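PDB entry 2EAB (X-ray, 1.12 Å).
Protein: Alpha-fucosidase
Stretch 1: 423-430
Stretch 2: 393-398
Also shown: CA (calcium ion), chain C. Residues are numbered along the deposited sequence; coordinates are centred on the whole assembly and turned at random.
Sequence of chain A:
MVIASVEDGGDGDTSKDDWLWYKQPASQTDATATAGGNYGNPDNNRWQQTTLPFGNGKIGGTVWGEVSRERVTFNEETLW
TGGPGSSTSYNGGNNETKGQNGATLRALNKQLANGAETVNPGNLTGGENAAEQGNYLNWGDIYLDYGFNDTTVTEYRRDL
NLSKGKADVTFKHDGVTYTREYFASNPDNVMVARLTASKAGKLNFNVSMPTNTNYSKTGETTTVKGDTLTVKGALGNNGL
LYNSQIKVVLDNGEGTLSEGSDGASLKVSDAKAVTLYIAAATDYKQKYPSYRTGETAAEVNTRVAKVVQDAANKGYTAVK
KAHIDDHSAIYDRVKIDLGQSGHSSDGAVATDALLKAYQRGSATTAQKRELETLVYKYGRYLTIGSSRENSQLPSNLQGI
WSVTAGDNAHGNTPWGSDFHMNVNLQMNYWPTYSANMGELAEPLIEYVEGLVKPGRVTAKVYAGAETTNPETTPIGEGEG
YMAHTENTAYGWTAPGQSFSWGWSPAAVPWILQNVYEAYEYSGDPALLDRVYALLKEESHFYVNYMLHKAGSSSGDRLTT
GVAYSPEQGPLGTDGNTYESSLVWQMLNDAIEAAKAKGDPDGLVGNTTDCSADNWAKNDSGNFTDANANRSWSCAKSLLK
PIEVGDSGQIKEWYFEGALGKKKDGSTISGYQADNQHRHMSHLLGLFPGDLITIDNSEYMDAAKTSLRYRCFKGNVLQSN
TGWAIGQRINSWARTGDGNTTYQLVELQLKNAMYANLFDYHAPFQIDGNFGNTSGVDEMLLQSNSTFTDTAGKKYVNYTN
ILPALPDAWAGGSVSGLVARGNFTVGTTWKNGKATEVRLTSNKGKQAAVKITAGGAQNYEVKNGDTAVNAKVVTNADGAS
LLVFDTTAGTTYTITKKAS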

ATOM      1  N   VAL A 423      -9.054   1.286   2.893  1.00  6.05           N
ATOM      2  CA  VAL A 423      -7.965   2.068   3.515  1.00  6.20           C
ATOM      3  C   VAL A 423      -6.626   1.355   3.340  1.00  5.97           C
ATOM      4  O   VAL A 423      -5.599   2.009   3.154  1.00  5.75           O
ATOM      5  CB  VAL A 423      -8.179   2.472   5.015  1.00  6.48           C
ATOM      6  CG1 VAL A 423      -8.143   1.263   5.951  1.00  7.05           C
ATOM      7  CG2 VAL A 423      -7.136   3.512   5.448  1.00  7.12           C
ATOM      8  N   ASN A 424      -6.635   0.027   3.402  1.00  5.57           N
ATOM      9  CA  ASN A 424      -5.383  -0.714   3.527  1.00  5.61           C
ATOM     10  C   ASN A 424      -4.586  -0.749   2.233  1.00  5.43           C
ATOM     11  O   ASN A 424      -3.410  -0.387   2.216  1.00  5.37           O
ATOM     12  CB  ASN A 424      -5.630  -2.135   4.030  1.00  6.11           C
ATOM     13  CG  ASN A 424      -6.429  -2.169   5.314  1.00  6.29           C
ATOM     14  OD1 ASN A 424      -5.869  -2.154   6.419  1.00  9.35           O
ATOM     15  ND2 ASN A 424      -7.735  -2.183   5.187  1.00  6.03           N
ATOM     16  N   LEU A 425      -5.233  -1.162   1.149  1.00  5.54           N
ATOM     17  CA  LEU A 425      -4.569  -1.179  -0.149  1.00  5.70           C
ATOM     18  C   LEU A 425      -4.166   0.235  -0.571  1.00  5.62           C
ATOM     19  O   LEU A 425      -3.095   0.440  -1.154  1.00  5.79           O
ATOM     20  CB  LEU A 425      -5.455  -1.846  -1.203  1.00  5.59           C
ATOM     21  CG  LEU A 425      -4.816  -2.056  -2.578  1.00  5.83           C
ATOM     22  CD1 LEU A 425      -3.585  -2.953  -2.496  1.00  6.55           C
ATOM     23  CD2 LEU A 425      -5.827  -2.606  -3.568  1.00  6.21           C
ATOM     24  N   GLN A 426      -5.026   1.205  -0.266  1.00  5.51           N
ATOM     25  CA  GLN A 426      -4.710   2.610  -0.497  1.00  5.42           C
ATOM     26  C   GLN A 426      -3.405   2.983   0.203  1.00  5.71           C
ATOM     27  O   GLN A 426      -2.517   3.586  -0.403  1.00  5.62           O
ATOM     28  CB  GLN A 426      -5.844   3.506   0.002  1.00  5.93           C
ATOM     29  CG  GLN A 426      -7.105   3.499  -0.865  1.00  5.58           C
ATOM     30  CD  GLN A 426      -8.056   2.335  -0.605  1.00  5.06           C
ATOM     31  OE1 GLN A 426      -7.830   1.488   0.272  1.00  5.75           O
ATOM     32  NE2 GLN A 426      -9.141   2.300  -1.372  1.00  5.62           N
ATOM     33  N   MET A 427      -3.296   2.625   1.482  1.00  5.55           N
ATOM     34  CA  MET A 427      -2.112   2.937   2.278  1.00  5.58           C
ATOM     35  C   MET A 427      -0.840   2.309   1.706  1.00  5.64           C
ATOM     36  O   MET A 427       0.223   2.938   1.713  1.00  5.85           O
ATOM     37  CB  MET A 427      -2.320   2.519   3.731  1.00  5.64           C
ATOM     38  CG  MET A 427      -1.246   3.045   4.662  1.00  5.94           C
ATOM     39  SD  MET A 427      -1.569   2.762   6.402  1.00  6.20           S
ATOM     40  CE  MET A 427      -3.178   3.545   6.591  1.00  8.62           C
ATOM     41  N   ASN A 428      -0.957   1.083   1.197  1.00  5.57           N
ATOM     42  CA  ASN A 428       0.173   0.418   0.550  1.00  5.90           C
ATOM     43  C   ASN A 428       0.758   1.259  -0.576  1.00  5.97           C
ATOM     44  O   ASN A 428       1.946   1.139  -0.885  1.00  6.92           O
ATOM     45  CB  ASN A 428      -0.247  -0.930  -0.040  1.00  6.01           C
ATOM     46  CG  ASN A 428      -0.461  -2.009   1.005  1.00  5.24           C
ATOM     47  OD1 ASN A 428      -0.525  -1.747   2.205  1.00  5.67           O
ATOM     48  ND2 ASN A 428      -0.607  -3.242   0.534  1.00  6.54           N
ATOM     49  N   TYR A 429      -0.091   2.070  -1.204  1.00  6.03           N
ATOM     50  CA  TYR A 429       0.315   2.917  -2.322  1.00  6.10           C
ATOM     51  C   TYR A 429       0.251   4.411  -2.019  1.00  6.61           C
ATOM     52  O   TYR A 429       0.043   5.235  -2.920  1.00  7.51           O
ATOM     53  CB  TYR A 429      -0.433   2.518  -3.614  1.00  6.35           C
ATOM     54  CG  TYR A 429       0.006   1.143  -4.056  1.00  6.12           C
ATOM     55  CD1 TYR A 429       1.115   0.985  -4.887  1.00  6.34           C
ATOM     56  CD2 TYR A 429      -0.634  -0.003  -3.587  1.00  6.10           C
ATOM     57  CE1 TYR A 429       1.557  -0.279  -5.258  1.00  6.40           C
ATOM     58  CE2 TYR A 429      -0.199  -1.268  -3.955  1.00  6.09           C
ATOM     59  CZ  TYR A 429       0.895  -1.399  -4.787  1.00  6.31           C
ATOM     60  OH  TYR A 429       1.316  -2.661  -5.136  1.00  6.29           O
ATOM     61  N   TRP A 430       0.437   4.759  -0.745  1.00  6.05           N
ATOM     62  CA  TRP A 430       0.630   6.158  -0.362  1.00  6.35           C
ATOM     63  C   TRP A 430       2.055   6.703  -0.503  1.00  6.14           C
ATOM     64  O   TRP A 430       2.198   7.866  -0.860  1.00  6.64           O
ATOM     65  CB  TRP A 430       0.123   6.448   1.051  1.00  6.96           C
ATOM     66  CG  TRP A 430      -1.370   6.511   1.177  1.00  7.57           C
ATOM     67  CD1 TRP A 430      -2.291   6.593   0.169  1.00  8.37           C
ATOM     68  CD2 TRP A 430      -2.112   6.521   2.400  1.00  8.03           C
ATOM     69  NE1 TRP A 430      -3.567   6.626   0.695  1.00  8.11           N
ATOM     70  CE2 TRP A 430      -3.482   6.586   2.062  1.00  8.55           C
ATOM     71  CE3 TRP A 430      -1.750   6.478   3.753  1.00  9.15           C
ATOM     72  CZ2 TRP A 430      -4.495   6.603   3.036  1.00  9.03           C
ATOM     73  CZ3 TRP A 430      -2.756   6.493   4.716  1.00  9.83           C
ATOM     74  CH2 TRP A 430      -4.108   6.559   4.351  1.00  9.38           C
TER
HETATM   75 CA    CA C 899       3.065  -8.656  -5.677  1.00  8.30          CA
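Stretch 2 (393-398) LPSNLQ

A short helix begins at Asn-424 in stretch 1, with Val-423 at the N-cap position; the carbonyl O of Val-423 accepts from Met-427 N at 2.9 Å, and Asn-424 O accepts from Asn-428 N at 3.0 Å. Stretch 2 has no regular helix or strand. It runs extended through Leu-393, Pro-394 and Ser-395, with psi between 137° and 173°, and changes course at Leu-397 (phi/psi -58/-19). The nearest CA pairs run in reverse order: Leu-397 lies nearest Asn-424 (CA to CA 7.0 Å), Asn-396 nearest Leu-425 (CA to CA 6.9 Å) and Ser-395 nearest Asn-428 (CA to CA 6.9 Å), so the register descends in stretch 2 as it climbs the helix. The contact is small, burying 296 Å² in all, and uses one side of the helix: Asn-424, Leu-425 and Asn-428, with Tyr-429 just beyond, touch stretch 2, whereas Gln-426 and Met-427 do not reach it.

Ser-395 is the centre of the contact and has the largest covered area, 58 Å². Its backbone N donates to Tyr-429 OH at 3.0 Å with an angle of 160°, a nearly straight bond that ties the extended backbone to the end of the tyrosine side chain. Tyr-429 has its CA-to-CB bond sideways to stretch 2, but its chi1 of -67° (m) and the length of the ring bring the hydroxyl across. Pro-394 packs beside this bond, its CB 3.2 Å from Tyr-429 OH and 3.9 Å from Tyr-429 CE2.

Asn-428 has its CA-to-CB bond toward stretch 2, and its ND2 reaches a cluster of acceptors on Ser-395 and Asn-396. This ND2 donates to Asn-396 O at 3.0 Å, and makes weak bonds to Ser-395 OG at 3.1 Å and Ser-395 O at 3.3 Å. A water also bridges Ser-395 and Asn-428, lying 2.7 Å from Ser-395 OG and donating to Asn-428 O at 3.0 Å.

Van der Waals contacts complete the fit. Leu-425 (chi1 t) reaches over with its CD1, which approaches the carbonyl Ser-395 O to 3.3 Å and makes an apolar contact with Pro-394 CB at 4.4 Å. At the start of the helix, Leu-397 CD2 rests 3.6 Å from Asn-424 CB. The CA-to-CB bond of Asn-396 points away from stretch 1; its OD1 accepts from Gln-398 N at 2.8 Å, a bond within stretch 2. At the other end, Leu-393 O binds the calcium ion CA at 2.7 Å, anchoring the backbone just before Pro-394.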

ATOM      1  N   LEU A 393       0.350  -9.004  -9.272  1.00  6.23           N
ATOM      2  CA  LEU A 393      -0.601  -8.470  -8.305  1.00  6.01           C
ATOM      3  C   LEU A 393       0.062  -7.384  -7.466  1.00  6.04           C
ATOM      4  O   LEU A 393       1.273  -7.419  -7.255  1.00  5.92           O
ATOM      5  CB  LEU A 393      -1.135  -9.592  -7.403  1.00  6.01           C
ATOM      6  CG  LEU A 393      -2.050 -10.599  -8.113  1.00  6.19           C
ATOM      7  CD1 LEU A 393      -2.271 -11.841  -7.268  1.00  7.36           C
ATOM      8  CD2 LEU A 393      -3.379  -9.975  -8.520  1.00  7.10           C
ATOM      9  N   PRO A 394      -0.735  -6.419  -6.972  1.00  6.16           N
ATOM     10  CA  PRO A 394      -0.163  -5.411  -6.093  1.00  6.15           C
ATOM     11  C   PRO A 394       0.160  -6.049  -4.749  1.00  5.68           C
ATOM     12  O   PRO A 394      -0.191  -7.219  -4.503  1.00  5.67           O
ATOM     13  CB  PRO A 394      -1.291  -4.382  -5.958  1.00  6.94           C
ATOM     14  CG  PRO A 394      -2.534  -5.129  -6.239  1.00  7.03           C
ATOM     15  CD  PRO A 394      -2.183  -6.235  -7.175  1.00  6.25           C
ATOM     16  N   SER A 395       0.818  -5.292  -3.881  1.00  5.72           N
ATOM     17  CA  SER A 395       1.018  -5.739  -2.514  1.00  5.86           C
ATOM     18  C   SER A 395      -0.334  -5.996  -1.841  1.00  5.70           C
ATOM     19  O   SER A 395      -1.280  -5.227  -2.014  1.00  6.16           O
ATOM     20  CB  SER A 395       1.807  -4.692  -1.738  1.00  6.59           C
ATOM     21  OG  SER A 395       1.229  -3.416  -1.924  1.00  7.19           O
ATOM     22  N   ASN A 396      -0.424  -7.096  -1.096  1.00  5.69           N
ATOM     23  CA  ASN A 396      -1.630  -7.415  -0.331  1.00  5.47           C
ATOM     24  C   ASN A 396      -1.469  -6.949   1.128  1.00  5.42           C
ATOM     25  O   ASN A 396      -0.572  -6.152   1.427  1.00  5.69           O
ATOM     26  CB  ASN A 396      -2.020  -8.908  -0.477  1.00  5.56           C
ATOM     27  CG  ASN A 396      -0.958  -9.866   0.042  1.00  5.82           C
ATOM     28  OD1 ASN A 396      -0.410  -9.682   1.127  1.00  5.76           O
ATOM     29  ND2 ASN A 396      -0.704 -10.932  -0.720  1.00  6.38           N
ATOM     30  N   LEU A 397      -2.336  -7.403   2.030  1.00  5.12           N
ATOM     31  CA  LEU A 397      -2.261  -6.966   3.429  1.00  5.38           C
ATOM     32  C   LEU A 397      -0.916  -7.277   4.084  1.00  5.41           C
ATOM     33  O   LEU A 397      -0.583  -6.685   5.114  1.00  5.86           O
ATOM     34  CB  LEU A 397      -3.371  -7.602   4.273  1.00  5.45           C
ATOM     35  CG  LEU A 397      -4.787  -7.042   4.167  1.00  5.49           C
ATOM     36  CD1 LEU A 397      -5.713  -7.874   5.027  1.00  5.81           C
ATOM     37  CD2 LEU A 397      -4.836  -5.580   4.596  1.00  6.22           C
ATOM     38  N   GLN A 398      -0.162  -8.203   3.490  1.00  5.45           N
ATOM     39  CA  GLN A 398       1.134  -8.624   4.011  1.00  5.74           C
ATOM     40  C   GLN A 398       2.253  -8.457   2.986  1.00  5.90           C
ATOM     41  O   GLN A 398       3.338  -9.018   3.143  1.00  5.89           O
ATOM     42  CB  GLN A 398       1.054 -10.067   4.537  1.00  5.73           C
ATOM     43  CG  GLN A 398       0.102 -10.172   5.721  1.00  6.12           C
ATOM     44  CD  GLN A 398      -0.014 -11.561   6.323  1.00  5.88           C
ATOM     45  OE1 GLN A 398       0.895 -12.389   6.214  1.00  7.39           O
ATOM     46  NE2 GLN A 398      -1.124 -11.809   7.000  1.00  5.02           N
TER
HETATM   47  O   HOH W   1       3.110  -1.430  -1.848  1.00  9.79           O